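Local atomic coordinates of 3-phosphoshikimate 1-carboxyvinyltransferase (Streptomyces sviceus, PDB entry 7M0O), a protein that probably transfers the enolpyruvyl group of phosphoenolpyruvate to the 5-hydroxyl of shikimate-3-phosphate, the sixth step of chorismate biosynthesis. Residues Gly253-Phe257 with Met290-Thr296; Gly285-Arg291 with Pro310-Val316. Residue numbers count along the deposited sequence, not the author numbering.

Contacts 1 and 2 run from an edge strand of a four-stranded sheet toward the probable active site. In contact 2, strand 286-289 pairs in parallel with 311-314; in contact 1, the following loop, 290-296, meets the turn 253-257. They share M290 and R291, their centres about 11 Å apart; M290 SD reaches I313, its CE the ring of F257. D295 of contact 1, the predicted proton acceptor, has its side chain about 3 Å from that of R326 and from a phosphate ion, probably from the crystallisation liquor, marking the pocket. The V316 side chain of contact 2 lies about 4 Å from that of N318, predicted to bind 3-phosphoshikimate, and R291 O accepts a hydrogen bond from N318 ND2.

Contact 1: residues Gly253-Phe257 with Met290-Thr296; sequences GDLGF and MRDISDT
Segment 253-257, with a 3-10 turn at 253-255 (G256 N to G253 O, 2.9 Å), lies against 290-296, with one at 294-296 (T296 N to I293 O, 3.0 Å); D254 CA is 5.2 Å from I293 CA and F257 CA 6.8 Å from T296 CA. No direct hydrogen bond joins them; waters do. Water 1 donates to D254 OD1 (2.7 Å) and D292 O (2.8 Å); water 2 donates to D254 OD1 (2.8 Å) and accepts from D295 N (3.0 Å); water 3 donates to D254 OD2 (3.1 Å) and D295 OD2 (2.5 Å), two like-charged atoms 4.4 Å apart. S224 also hydrogen-bonds OD2 of D254, an m rotamer. Loop 290-296 joins strand 286-289 to helix 297-303 of a beta-alpha-beta unit, placing D295, the predicted proton acceptor, just before the helix. Van der Waals packing fills the rest: I293 (p, t) sets CG2 3.2 Å from G253 O and CD1 4.0 Å from F257 CA. F257 (t) sets CD1 3.9 Å from M290 CE, at the ring edge, and 3.4 Å from T296 OG1.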
loop_
_atom_site.group_PDB
_atom_site.type_symbol
_atom_site.label_atom_id
_atom_site.label_comp_id
_atom_site.label_asym_id
_atom_site.label_seq_id
_atom_site.Cartn_x
_atom_site.Cartn_y
_atom_site.Cartn_z
ATOM N N GLY A 253 -3.534 5.048 -7.377
ATOM C CA GLY A 253 -4.604 5.966 -7.752
ATOM C C GLY A 253 -4.693 7.225 -6.898
ATOM O O GLY A 253 -5.201 8.259 -7.360
ATOM N N ASP A 254 -4.199 7.177 -5.660
ATOM C CA ASP A 254 -4.388 8.357 -4.817
ATOM C C ASP A 254 -3.519 9.532 -5.237
ATOM O O ASP A 254 -3.745 10.636 -4.727
ATOM C CB ASP A 254 -4.123 8.034 -3.345
ATOM C CG ASP A 254 -5.293 7.320 -2.684
ATOM O OD1 ASP A 254 -6.334 7.099 -3.353
ATOM O OD2 ASP A 254 -5.156 6.950 -1.504
ATOM N N LEU A 255 -2.534 9.334 -6.130
ATOM C CA LEU A 255 -1.886 10.496 -6.745
ATOM C C LEU A 255 -2.909 11.396 -7.434
ATOM O O LEU A 255 -2.697 12.606 -7.529
ATOM C CB LEU A 255 -0.797 10.066 -7.742
ATOM C CG LEU A 255 0.054 11.237 -8.275
ATOM C CD1 LEU A 255 0.739 11.974 -7.127
ATOM C CD2 LEU A 255 1.118 10.774 -9.248
ATOM N N GLY A 256 -4.031 10.838 -7.895
ATOM C CA GLY A 256 -5.092 11.652 -8.486
ATOM C C GLY A 256 -5.653 12.730 -7.569
ATOM O O GLY A 256 -6.378 13.617 -8.044
ATOM N N PHE A 257 -5.349 12.680 -6.274
ATOM C CA PHE A 257 -5.734 13.771 -5.399
ATOM C C PHE A 257 -5.170 15.102 -5.894
ATOM O O PHE A 257 -5.804 16.149 -5.724
ATOM C CB PHE A 257 -5.290 13.457 -3.963
ATOM C CG PHE A 257 -5.597 14.553 -2.968
ATOM C CD1 PHE A 257 -6.906 14.803 -2.571
ATOM C CD2 PHE A 257 -4.575 15.317 -2.412
ATOM C CE1 PHE A 257 -7.194 15.785 -1.647
ATOM C CE2 PHE A 257 -4.841 16.306 -1.496
ATOM C CZ PHE A 257 -6.157 16.560 -1.109
ATOM N N MET A 290 -15.086 11.574 -5.404
ATOM C CA MET A 290 -13.873 10.941 -4.889
ATOM C C MET A 290 -14.015 9.429 -4.701
ATOM O O MET A 290 -13.294 8.831 -3.899
ATOM C CB MET A 290 -13.441 11.626 -3.586
ATOM C CG MET A 290 -13.060 13.096 -3.811
ATOM S SD MET A 290 -12.319 13.963 -2.375
ATOM C CE MET A 290 -10.596 13.453 -2.471
ATOM N N ARG A 291 -14.930 8.794 -5.451
ATOM C CA ARG A 291 -15.141 7.345 -5.324
ATOM C C ARG A 291 -13.839 6.559 -5.451
ATOM O O ARG A 291 -13.562 5.656 -4.651
ATOM C CB ARG A 291 -16.146 6.855 -6.370
ATOM C CG ARG A 291 -16.360 5.339 -6.300
ATOM C CD ARG A 291 -17.373 4.875 -7.328
ATOM N NE ARG A 291 -17.194 5.577 -8.595
ATOM C CZ ARG A 291 -16.364 5.191 -9.555
ATOM N NH1 ARG A 291 -15.633 4.094 -9.403
ATOM N NH2 ARG A 291 -16.269 5.904 -10.669
ATOM N N ASP A 292 -13.032 6.878 -6.460
ATOM C CA ASP A 292 -11.838 6.103 -6.762
ATOM C C ASP A 292 -10.585 6.608 -6.055
ATOM O O ASP A 292 -9.520 5.997 -6.214
ATOM C CB ASP A 292 -11.609 6.078 -8.275
ATOM C CG ASP A 292 -12.685 5.303 -8.999
ATOM O OD1 ASP A 292 -13.180 4.322 -8.401
ATOM O OD2 ASP A 292 -13.030 5.676 -10.140
ATOM N N ILE A 293 -10.678 7.693 -5.280
ATOM C CA ILE A 293 -9.561 8.164 -4.458
ATOM C C ILE A 293 -10.045 8.414 -3.029
ATOM O O ILE A 293 -9.646 9.389 -2.384
ATOM C CB ILE A 293 -8.899 9.426 -5.060
ATOM C CG1 ILE A 293 -9.916 10.534 -5.375
ATOM C CG2 ILE A 293 -8.115 9.065 -6.328
ATOM C CD1 ILE A 293 -9.246 11.890 -5.608
ATOM N N SER A 294 -10.886 7.520 -2.501
ATOM C CA SER A 294 -11.652 7.854 -1.305
ATOM C C SER A 294 -10.814 7.937 -0.025
ATOM O O SER A 294 -11.239 8.609 0.921
ATOM C CB SER A 294 -12.794 6.848 -1.111
ATOM O OG SER A 294 -12.310 5.536 -0.953
ATOM N N ASP A 295 -9.644 7.286 0.041
ATOM C CA ASP A 295 -8.791 7.448 1.220
ATOM C C ASP A 295 -8.315 8.894 1.398
ATOM O O ASP A 295 -7.859 9.248 2.496
ATOM C CB ASP A 295 -7.591 6.509 1.137
ATOM C CG ASP A 295 -7.963 5.039 1.444
ATOM O OD1 ASP A 295 -9.067 4.779 1.961
ATOM O OD2 ASP A 295 -7.150 4.134 1.171
ATOM N N THR A 296 -8.379 9.720 0.345
ATOM C CA THR A 296 -8.018 11.134 0.429
ATOM C C THR A 296 -9.219 12.052 0.597
ATOM O O THR A 296 -9.040 13.280 0.695
ATOM C CB THR A 296 -7.195 11.590 -0.797
ATOM O OG1 THR A 296 -7.989 11.588 -2.002
ATOM C CG2 THR A 296 -5.972 10.711 -0.970
HETATM O O HOH W 1 -6.866 5.423 -5.359
HETATM O O HOH W 2 -8.318 5.639 -2.065
HETATM O O HOH W 3 -5.296 3.996 -0.555
#

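Contact 2: residues Gly285-Arg291 with Pro310-Val316; sequences GLTANMR and PVRIEDV
Build two parallel strands, 286-289 and 311-314, with axes 4.7 Å apart at closest approach and crossing at -16°; pair T287 with R312, A288 with I313 and N289 with E314. R312 N donates to L286 O (2.9 Å), A288 N to R312 O (2.8 Å), E314 N to A288 O (2.9 Å) and M290 N to E314 O (3.1 Å). They belong to a beta-alpha-beta unit, 286-289 at the sheet edge, whose helix 297-303 packs L300 on V311, I313 and M290; L286 meets R263 and M264. L286 (chi1 p) brings CD1 to 4.4 Å from V311 CG1. M290, m-t-p, folds SD to 3.7 Å from I313 CG2, and its CB meets V316 CG1 at 3.9 Å. The other face is polar: R312, t-t-t, binds E314 OE2 through NE (2.8 Å) and E349 through NH1. N289, chi1 t, closes an Asx turn, OD1 accepting from R291 N (3.0 Å); its ND2 donates to D315 OD2 (3.1 Å). D315, left-handed (67/40) with chi1 between wells (-149°), points CB toward 285-291, and R291 (t, t, p) brings NE to the same oxygen at 3.3 Å, a salt bridge. D315 OD2 thus holds N289 and, more weakly, R291 at the ends of the paired strands.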
loop_
_atom_site.group_PDB
_atom_site.type_symbol
_atom_site.label_atom_id
_atom_site.label_comp_id
_atom_site.label_asym_id
_atom_site.label_seq_id
_atom_site.Cartn_x
_atom_site.Cartn_y
_atom_site.Cartn_z
ATOM N N GLY A 285 -13.672 26.623 -4.226
ATOM C CA GLY A 285 -14.597 25.542 -3.958
ATOM C C GLY A 285 -14.996 24.792 -5.216
ATOM O O GLY A 285 -14.863 25.272 -6.344
ATOM N N LEU A 286 -15.508 23.583 -5.009
ATOM C CA LEU A 286 -15.844 22.700 -6.115
ATOM C C LEU A 286 -16.656 21.532 -5.583
ATOM O O LEU A 286 -16.769 21.322 -4.372
ATOM C CB LEU A 286 -14.607 22.168 -6.850
ATOM C CG LEU A 286 -13.362 21.675 -6.095
ATOM C CD1 LEU A 286 -13.627 20.501 -5.168
ATOM C CD2 LEU A 286 -12.247 21.330 -7.075
ATOM N N THR A 287 -17.201 20.773 -6.523
ATOM C CA THR A 287 -17.731 19.441 -6.282
ATOM C C THR A 287 -16.740 18.429 -6.830
ATOM O O THR A 287 -16.299 18.555 -7.974
ATOM C CB THR A 287 -19.082 19.265 -6.967
ATOM O OG1 THR A 287 -20.037 20.132 -6.353
ATOM C CG2 THR A 287 -19.543 17.814 -6.841
ATOM N N ALA A 288 -16.405 17.419 -6.027
ATOM C CA ALA A 288 -15.440 16.406 -6.436
ATOM C C ALA A 288 -16.022 15.020 -6.188
ATOM O O ALA A 288 -16.429 14.698 -5.066
ATOM C CB ALA A 288 -14.116 16.584 -5.682
ATOM N N ASN A 289 -16.070 14.205 -7.233
ATOM C CA ASN A 289 -16.398 12.793 -7.074
ATOM C C ASN A 289 -15.125 12.075 -6.649
ATOM O O ASN A 289 -14.174 11.981 -7.433
ATOM C CB ASN A 289 -16.955 12.240 -8.385
ATOM C CG ASN A 289 -17.307 10.763 -8.310
ATOM O OD1 ASN A 289 -16.570 9.948 -7.746
ATOM N ND2 ASN A 289 -18.437 10.409 -8.904
ATOM N N MET A 290 -15.086 11.574 -5.404
ATOM C CA MET A 290 -13.873 10.941 -4.889
ATOM C C MET A 290 -14.015 9.429 -4.701
ATOM O O MET A 290 -13.294 8.831 -3.899
ATOM C CB MET A 290 -13.441 11.626 -3.586
ATOM C CG MET A 290 -13.060 13.096 -3.811
ATOM S SD MET A 290 -12.319 13.963 -2.375
ATOM C CE MET A 290 -10.596 13.453 -2.471
ATOM N N ARG A 291 -14.930 8.794 -5.451
ATOM C CA ARG A 291 -15.141 7.345 -5.324
ATOM C C ARG A 291 -13.839 6.559 -5.451
ATOM O O ARG A 291 -13.562 5.656 -4.651
ATOM C CB ARG A 291 -16.146 6.855 -6.370
ATOM C CG ARG A 291 -16.360 5.339 -6.300
ATOM C CD ARG A 291 -17.373 4.875 -7.328
ATOM N NE ARG A 291 -17.194 5.577 -8.595
ATOM C CZ ARG A 291 -16.364 5.191 -9.555
ATOM N NH1 ARG A 291 -15.633 4.094 -9.403
ATOM N NH2 ARG A 291 -16.269 5.904 -10.669
ATOM N N PRO A 310 -18.560 26.462 -1.268
ATOM C CA PRO A 310 -18.730 25.106 -0.722
ATOM C C PRO A 310 -17.869 24.064 -1.427
ATOM O O PRO A 310 -17.622 24.129 -2.638
ATOM C CB PRO A 310 -20.221 24.820 -0.932
ATOM C CG PRO A 310 -20.846 26.164 -0.861
ATOM C CD PRO A 310 -19.860 27.129 -1.454
ATOM N N VAL A 311 -17.419 23.093 -0.645
ATOM C CA VAL A 311 -16.712 21.928 -1.153
ATOM C C VAL A 311 -17.656 20.757 -0.947
ATOM O O VAL A 311 -17.997 20.418 0.189
ATOM C CB VAL A 311 -15.367 21.710 -0.446
ATOM C CG1 VAL A 311 -14.748 20.404 -0.900
ATOM C CG2 VAL A 311 -14.420 22.890 -0.744
ATOM N N ARG A 312 -18.118 20.165 -2.035
ATOM C CA ARG A 312 -19.021 19.025 -1.953
ATOM C C ARG A 312 -18.302 17.787 -2.467
ATOM O O ARG A 312 -17.895 17.745 -3.638
ATOM C CB ARG A 312 -20.298 19.287 -2.746
ATOM C CG ARG A 312 -21.342 18.182 -2.594
ATOM C CD ARG A 312 -22.655 18.576 -3.242
ATOM N NE ARG A 312 -23.603 17.471 -3.381
ATOM C CZ ARG A 312 -24.676 17.316 -2.611
ATOM N NH1 ARG A 312 -24.935 18.191 -1.650
ATOM N NH2 ARG A 312 -25.500 16.298 -2.819
ATOM N N ILE A 313 -18.169 16.778 -1.606
ATOM C CA ILE A 313 -17.502 15.524 -1.950
ATOM C C ILE A 313 -18.575 14.461 -2.168
ATOM O O ILE A 313 -19.374 14.190 -1.267
ATOM C CB ILE A 313 -16.505 15.106 -0.855
ATOM C CG1 ILE A 313 -15.452 16.195 -0.635
ATOM C CG2 ILE A 313 -15.804 13.791 -1.220
ATOM C CD1 ILE A 313 -14.455 15.821 0.466
ATOM N N GLU A 314 -18.613 13.865 -3.368
ATOM C CA GLU A 314 -19.710 12.998 -3.768
ATOM C C GLU A 314 -19.208 11.590 -4.070
ATOM O O GLU A 314 -18.022 11.376 -4.346
ATOM C CB GLU A 314 -20.438 13.547 -5.016
ATOM C CG GLU A 314 -21.267 14.775 -4.733
ATOM C CD GLU A 314 -21.991 15.308 -5.950
ATOM O OE1 GLU A 314 -21.649 14.917 -7.089
ATOM O OE2 GLU A 314 -22.896 16.143 -5.758
ATOM N N ASP A 315 -20.141 10.627 -4.002
ATOM C CA ASP A 315 -19.898 9.235 -4.391
ATOM C C ASP A 315 -18.905 8.551 -3.447
ATOM O O ASP A 315 -18.074 7.747 -3.877
ATOM C CB ASP A 315 -19.427 9.147 -5.848
ATOM C CG ASP A 315 -19.860 7.851 -6.553
ATOM O OD1 ASP A 315 -20.479 6.951 -5.929
ATOM O OD2 ASP A 315 -19.567 7.735 -7.761
ATOM N N VAL A 316 -19.024 8.827 -2.144
ATOM C CA VAL A 316 -18.093 8.285 -1.165
ATOM C C VAL A 316 -18.844 7.451 -0.129
ATOM O O VAL A 316 -18.536 7.506 1.065
ATOM C CB VAL A 316 -17.264 9.401 -0.492
ATOM C CG1 VAL A 316 -16.186 9.894 -1.456
ATOM C CG2 VAL A 316 -18.153 10.586 -0.033
#